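Long-range contacts in dihydrolipoyl dehydrogenase (Elizabethkingia anophelis NUHP1, PDB 6UZI), which probably catalyses the NAD(+)-linked, FAD-dependent reoxidation of dihydrolipoyl groups carried on lysines of partner proteins: residues 17-22 against 44-49; 152-157 against 279-284. All coordinates share one frame; numbering follows the deposited sequence.

Interaction 1: 17-22 against 44-49; sequences IGSGPG and STLGGT. With FAD (flavin-adenine dinucleotide), chain E.
Ser19 OG is gripped from two directions: Gly47 N donates to it over 3.2 Å, and Glu41, at the end of strand 37-41, hydrogen-bonds to it through OE1. The hydroxyl lies between the backbone N and the carbonyl carbon of its own residue (chi1 73°), which turns it onto the peptide entering Gly47. The same N-H also makes a weak bond to Ser19 O, at 3.0 Å and with an N-H...O angle of 129°, so one donor serves two acceptors. A small serine suits this place: its polar tip reaches the amide, while the backbone and methyl CD2 of Leu46 lie alongside. The Leu46 side chain also packs on helix 89-113. Glu41 also binds FAD through OE2, which makes Ser19 a second-shell residue for the cofactor. The 17-22 segment is the glycine-rich turn between strand 14-17 and helix 21-32 of a Rossmann-type dinucleotide fold; Gly18, Gly20 and Gly23 fit the GxGxxG pattern of such folds. Gly20 takes the N-cap position and passes Gly48 with their CA atoms 3.6 Å apart; a side chain on Gly48 would run into Gly20, and one on Gly20 into phosphate oxygen O1A of FAD. Gly18 CA lies against the ribose at FAD O4B (3.1 Å), where a side chain would collide. Backbone amides at the head of helix 21-32 and at Thr49 point at the pyrophosphate: Gly22 N bonds FAD O1P at 2.9 Å, and Thr49 N bonds FAD O1A at 2.9 Å. Thr49 OG1 donates to FAD O2A over 2.8 Å, giving this phosphate a side-chain partner as well.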
# COMPACT_ATOMS: atom_id res chain seq x y z
N ILE A 17 -10.34 12.57 29.85
CA ILE A 17 -9.58 13.81 29.87
C ILE A 17 -8.54 13.72 28.76
O ILE A 17 -7.61 12.92 28.84
CB ILE A 17 -8.93 14.07 31.24
CG1 ILE A 17 -9.99 14.03 32.34
CG2 ILE A 17 -8.24 15.42 31.24
CD1 ILE A 17 -9.44 14.20 33.72
N GLY A 18 -8.72 14.53 27.72
CA GLY A 18 -7.86 14.50 26.56
C GLY A 18 -8.62 14.03 25.33
O GLY A 18 -9.32 13.02 25.40
N SER A 19 -8.51 14.75 24.22
CA SER A 19 -9.26 14.41 23.01
C SER A 19 -8.36 13.97 21.87
O SER A 19 -8.72 14.11 20.69
CB SER A 19 -10.14 15.59 22.59
OG SER A 19 -9.36 16.64 22.04
N GLY A 20 -7.20 13.39 22.19
CA GLY A 20 -6.35 12.82 21.18
C GLY A 20 -6.94 11.52 20.66
O GLY A 20 -8.03 11.10 21.07
N PRO A 21 -6.21 10.86 19.75
CA PRO A 21 -6.72 9.60 19.18
C PRO A 21 -7.08 8.57 20.23
O PRO A 21 -8.11 7.90 20.10
CB PRO A 21 -5.56 9.14 18.30
CG PRO A 21 -4.84 10.38 17.96
CD PRO A 21 -4.91 11.24 19.19
N GLY A 22 -6.28 8.44 21.29
CA GLY A 22 -6.66 7.56 22.38
C GLY A 22 -7.93 8.01 23.06
O GLY A 22 -8.86 7.23 23.26
N SER A 44 -8.93 24.46 21.57
CA SER A 44 -10.13 25.01 20.94
C SER A 44 -10.86 23.95 20.13
O SER A 44 -12.09 24.02 19.99
CB SER A 44 -9.75 26.20 20.05
OG SER A 44 -8.91 25.79 18.99
N THR A 45 -10.14 22.98 19.59
CA THR A 45 -10.74 21.92 18.80
C THR A 45 -10.32 20.56 19.33
O THR A 45 -9.34 20.42 20.07
CB THR A 45 -10.34 22.05 17.32
OG1 THR A 45 -8.92 21.96 17.20
CG2 THR A 45 -10.81 23.39 16.76
N LEU A 46 -11.06 19.53 18.92
CA LEU A 46 -10.79 18.16 19.33
C LEU A 46 -9.80 17.53 18.37
O LEU A 46 -9.62 17.99 17.24
CB LEU A 46 -12.10 17.37 19.37
CG LEU A 46 -13.23 17.97 20.22
CD1 LEU A 46 -14.46 17.06 20.23
CD2 LEU A 46 -12.75 18.29 21.63
N GLY A 47 -9.15 16.45 18.82
CA GLY A 47 -8.24 15.75 17.93
C GLY A 47 -6.85 15.50 18.50
O GLY A 47 -6.11 14.64 18.01
N GLY A 48 -6.47 16.30 19.49
CA GLY A 48 -5.20 16.08 20.16
C GLY A 48 -3.99 16.49 19.33
O GLY A 48 -4.06 17.28 18.39
N THR A 49 -2.85 15.92 19.73
CA THR A 49 -1.59 16.20 19.05
C THR A 49 -1.61 15.71 17.61
O THR A 49 -1.20 16.43 16.70
CB THR A 49 -0.43 15.54 19.80
OG1 THR A 49 -0.35 16.06 21.13
CG2 THR A 49 0.87 15.78 19.07
PA FAD E . -2.56 13.49 22.53
O1A FAD E . -2.81 13.34 21.08
O2A FAD E . -1.09 13.87 22.75
O5B FAD E . -3.42 14.73 23.07
C5B FAD E . -4.10 14.57 24.33
C4B FAD E . -4.99 15.77 24.53
O4B FAD E . -5.20 15.99 25.93
C3B FAD E . -4.48 17.10 23.95
O3B FAD E . -5.37 17.53 22.93
C2B FAD E . -4.52 18.07 25.14
O2B FAD E . -4.99 19.36 24.77
C1B FAD E . -5.47 17.36 26.10
N9A FAD E . -5.28 17.68 27.50
C8A FAD E . -4.12 17.54 28.23
N7A FAD E . -4.25 17.84 29.50
C5A FAD E . -5.58 18.21 29.62
C6A FAD E . -6.35 18.64 30.72
N6A FAD E . -5.88 18.72 31.97
N1A FAD E . -7.65 18.94 30.49
C2A FAD E . -8.13 18.82 29.25
N3A FAD E . -7.50 18.42 28.14
C4A FAD E . -6.22 18.12 28.39
N1 FAD E . 2.04 9.06 15.78
C2 FAD E . 1.75 8.09 14.88
O2 FAD E . 1.25 7.02 15.22
N3 FAD E . 2.00 8.30 13.53
C4 FAD E . 2.53 9.45 12.98
O4 FAD E . 2.70 9.54 11.76
C4X FAD E . 2.84 10.48 13.94
N5 FAD E . 3.31 11.61 13.51
C5X FAD E . 3.54 12.61 14.44
C6 FAD E . 4.00 13.85 13.99
C7 FAD E . 4.19 14.91 14.87
C7M FAD E . 4.66 16.23 14.34
C8 FAD E . 3.92 14.72 16.24
C8M FAD E . 4.05 15.87 17.22
C9 FAD E . 3.49 13.48 16.70
C9A FAD E . 3.29 12.43 15.81
N10 FAD E . 2.80 11.18 16.24
C10 FAD E . 2.55 10.19 15.33
C1' FAD E . 2.50 10.94 17.65
C2' FAD E . 1.02 11.09 17.97
O2' FAD E . 0.63 12.47 17.89
C3' FAD E . 0.68 10.52 19.34
O3' FAD E . 1.32 9.26 19.51
C4' FAD E . -0.83 10.35 19.56
O4' FAD E . -1.46 11.60 19.27
C5' FAD E . -1.18 9.86 20.95
O5' FAD E . -2.21 10.76 21.41
P FAD E . -3.02 10.60 22.82
O1P FAD E . -4.46 10.29 22.69
O2P FAD E . -2.33 9.70 23.82
O3P FAD E . -2.80 12.11 23.31

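Interaction 2: 152-157 against 279-284; sequences TGSKPS and VGRRPY. With FAD (flavin-adenine dinucleotide), chain E.
Val279 lays its CG2 methyl against Ser157 O, 3.7 Å away, and its N-H donates to a water that is also hydrogen-bonded to that carbonyl. Gly280, predicted to belong to the NAD(+) site, has backbone angles suited to glycine; its O accepts from Ser157 N at 3.0 Å. Strand 281-283 then runs antiparallel to strand 154-156. Arg281 bends at chi2 and chi3, which brings its guanidinium back over the neighbouring strand: NH1 donates to Ser154 OG at 2.9 Å, and NE adds a weak bond to the same atom. Flavin methyl C8M lies over one face of the guanidinium, near the rim on the NH2 side, Lys155 C over the centre of the opposite face. Arg282 forms the hydrogen-bonded pair with Lys155, with Lys155 N to Arg282 O 2.7 Å and Arg282 N to Lys155 O 2.8 Å. Pro283, which has no N-H to offer, sits in a non-hydrogen-bonded pair with Ser154, whose own N reaches FAD O2A in a weak bond. Tyr284 N donates to Gly153 O over 2.8 Å, and Tyr284 O accepts from Thr152 OG1. CG anti to the backbone N (chi1 -178°) carries the tyrosine ring to the adenine, where its edge meets FAD N7A. Over one face stretches Lys155 in a cation-pi contact, NZ 4.0 Å from the ring centroid and only 8° off its normal. Ser154 OG, hydrogen-bonded to Asp321 as well, stands between that carboxylate and the Arg281 cation, a neutral link consistent with holding the arginine in place near the flavin methyl.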
# COMPACT_ATOMS: atom_id res chain seq x y z
N THR A 152 -4.21 12.46 28.44
CA THR A 152 -3.68 13.81 28.28
C THR A 152 -2.48 13.86 27.33
O THR A 152 -2.03 14.96 26.98
CB THR A 152 -3.31 14.40 29.64
OG1 THR A 152 -2.44 13.49 30.34
CG2 THR A 152 -4.56 14.62 30.48
N GLY A 153 -1.95 12.71 26.92
CA GLY A 153 -0.99 12.71 25.84
C GLY A 153 0.39 13.20 26.25
O GLY A 153 0.86 13.00 27.37
N SER A 154 1.05 13.84 25.29
CA SER A 154 2.45 14.20 25.43
C SER A 154 2.66 15.62 24.93
O SER A 154 1.84 16.20 24.23
CB SER A 154 3.35 13.23 24.66
OG SER A 154 3.02 13.18 23.28
N LYS A 155 3.82 16.17 25.28
CA LYS A 155 4.27 17.46 24.79
C LYS A 155 5.67 17.27 24.22
O LYS A 155 6.32 16.26 24.49
CB LYS A 155 4.27 18.50 25.92
CG LYS A 155 3.37 19.72 25.66
CD LYS A 155 1.87 19.39 25.65
CE LYS A 155 1.00 20.65 25.59
NZ LYS A 155 -0.45 20.32 25.62
N PRO A 156 6.13 18.20 23.39
CA PRO A 156 7.50 18.07 22.86
C PRO A 156 8.53 18.12 23.98
O PRO A 156 8.43 18.93 24.91
CB PRO A 156 7.62 19.28 21.92
CG PRO A 156 6.19 19.55 21.50
CD PRO A 156 5.41 19.33 22.77
N SER A 157 9.51 17.22 23.91
CA SER A 157 10.69 17.38 24.76
C SER A 157 11.58 18.46 24.17
O SER A 157 11.43 18.90 23.02
CB SER A 157 11.53 16.10 24.88
OG SER A 157 10.98 15.16 25.79
N VAL A 279 13.90 16.10 19.83
CA VAL A 279 14.61 15.24 20.77
C VAL A 279 13.67 14.29 21.50
O VAL A 279 14.04 13.76 22.55
CB VAL A 279 15.44 16.06 21.77
CG1 VAL A 279 16.60 16.73 21.06
CG2 VAL A 279 14.56 17.08 22.48
N GLY A 280 12.45 14.13 21.03
CA GLY A 280 11.54 13.17 21.61
C GLY A 280 10.27 13.82 22.11
O GLY A 280 10.04 15.02 21.96
N ARG A 281 9.43 12.98 22.72
CA ARG A 281 8.16 13.41 23.29
C ARG A 281 8.09 13.02 24.76
O ARG A 281 8.64 12.00 25.18
CB ARG A 281 6.99 12.83 22.52
CG ARG A 281 7.12 12.99 21.01
CD ARG A 281 6.46 14.26 20.55
NE ARG A 281 5.08 14.33 21.02
CZ ARG A 281 4.33 15.43 20.94
NH1 ARG A 281 3.09 15.42 21.40
NH2 ARG A 281 4.83 16.53 20.41
N ARG A 282 7.42 13.86 25.54
CA ARG A 282 7.37 13.74 26.98
C ARG A 282 5.91 13.62 27.43
O ARG A 282 5.07 14.40 26.96
CB ARG A 282 8.04 15.01 27.55
CG ARG A 282 8.21 15.16 29.03
CD ARG A 282 8.40 16.65 29.33
NE ARG A 282 7.26 17.43 28.84
CZ ARG A 282 6.35 18.02 29.62
NH1 ARG A 282 5.34 18.69 29.07
NH2 ARG A 282 6.46 17.97 30.94
N PRO A 283 5.58 12.70 28.35
CA PRO A 283 4.19 12.59 28.80
C PRO A 283 3.74 13.88 29.48
O PRO A 283 4.51 14.53 30.18
CB PRO A 283 4.21 11.41 29.77
CG PRO A 283 5.62 11.33 30.23
CD PRO A 283 6.45 11.74 29.04
N TYR A 284 2.48 14.24 29.25
CA TYR A 284 1.94 15.51 29.70
C TYR A 284 0.92 15.28 30.80
O TYR A 284 -0.07 14.57 30.60
CB TYR A 284 1.31 16.28 28.54
CG TYR A 284 0.79 17.64 28.93
CD1 TYR A 284 -0.57 17.86 29.13
CD2 TYR A 284 1.65 18.72 29.12
CE1 TYR A 284 -1.05 19.10 29.49
CE2 TYR A 284 1.18 19.96 29.49
CZ TYR A 284 -0.17 20.14 29.67
OH TYR A 284 -0.65 21.38 30.04
PA FAD E . -2.56 13.49 22.53
O1A FAD E . -2.81 13.34 21.08
O2A FAD E . -1.09 13.87 22.75
O5B FAD E . -3.42 14.73 23.07
C5B FAD E . -4.10 14.57 24.33
C4B FAD E . -4.99 15.77 24.53
O4B FAD E . -5.20 15.99 25.93
C3B FAD E . -4.48 17.10 23.95
O3B FAD E . -5.37 17.53 22.93
C2B FAD E . -4.52 18.07 25.14
O2B FAD E . -4.99 19.36 24.77
C1B FAD E . -5.47 17.36 26.10
N9A FAD E . -5.28 17.68 27.50
C8A FAD E . -4.12 17.54 28.23
N7A FAD E . -4.25 17.84 29.50
C5A FAD E . -5.58 18.21 29.62
C6A FAD E . -6.35 18.64 30.72
N6A FAD E . -5.88 18.72 31.97
N1A FAD E . -7.65 18.94 30.49
C2A FAD E . -8.13 18.82 29.25
N3A FAD E . -7.50 18.42 28.14
C4A FAD E . -6.22 18.12 28.39
N1 FAD E . 2.04 9.06 15.78
C2 FAD E . 1.75 8.09 14.88
O2 FAD E . 1.25 7.02 15.22
N3 FAD E . 2.00 8.30 13.53
C4 FAD E . 2.53 9.45 12.98
O4 FAD E . 2.70 9.54 11.76
C4X FAD E . 2.84 10.48 13.94
N5 FAD E . 3.31 11.61 13.51
C5X FAD E . 3.54 12.61 14.44
C6 FAD E . 4.00 13.85 13.99
C7 FAD E . 4.19 14.91 14.87
C7M FAD E . 4.66 16.23 14.34
C8 FAD E . 3.92 14.72 16.24
C8M FAD E . 4.05 15.87 17.22
C9 FAD E . 3.49 13.48 16.70
C9A FAD E . 3.29 12.43 15.81
N10 FAD E . 2.80 11.18 16.24
C10 FAD E . 2.55 10.19 15.33
C1' FAD E . 2.50 10.94 17.65
C2' FAD E . 1.02 11.09 17.97
O2' FAD E . 0.63 12.47 17.89
C3' FAD E . 0.68 10.52 19.34
O3' FAD E . 1.32 9.26 19.51
C4' FAD E . -0.83 10.35 19.56
O4' FAD E . -1.46 11.60 19.27
C5' FAD E . -1.18 9.86 20.95
O5' FAD E . -2.21 10.76 21.41
P FAD E . -3.02 10.60 22.82
O1P FAD E . -4.46 10.29 22.69
O2P FAD E . -2.33 9.70 23.82
O3P FAD E . -2.80 12.11 23.31
O HOH W 1 11.55 17.45 20.51

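From the N terminus, the chain first makes the turn 17-22, runs through helix 21-32 and strand 37-41, and returns with 44-49 to close a short loop, interaction 1. Only after this loop is complete does interaction 2 begin, so the two stand in series and neither nest nor cross. The second loop is far longer: 121 residues separate 152-157 from 279-284, among them the whole five-stranded parallel sheet that includes strands 184-188 and 207-211. Interaction 2 thus pairs the two crossings between the FAD-binding and presumed NAD-binding regions. The contacts meet around FAD, where Thr49 packs on Arg281 and Ile17 on Thr152.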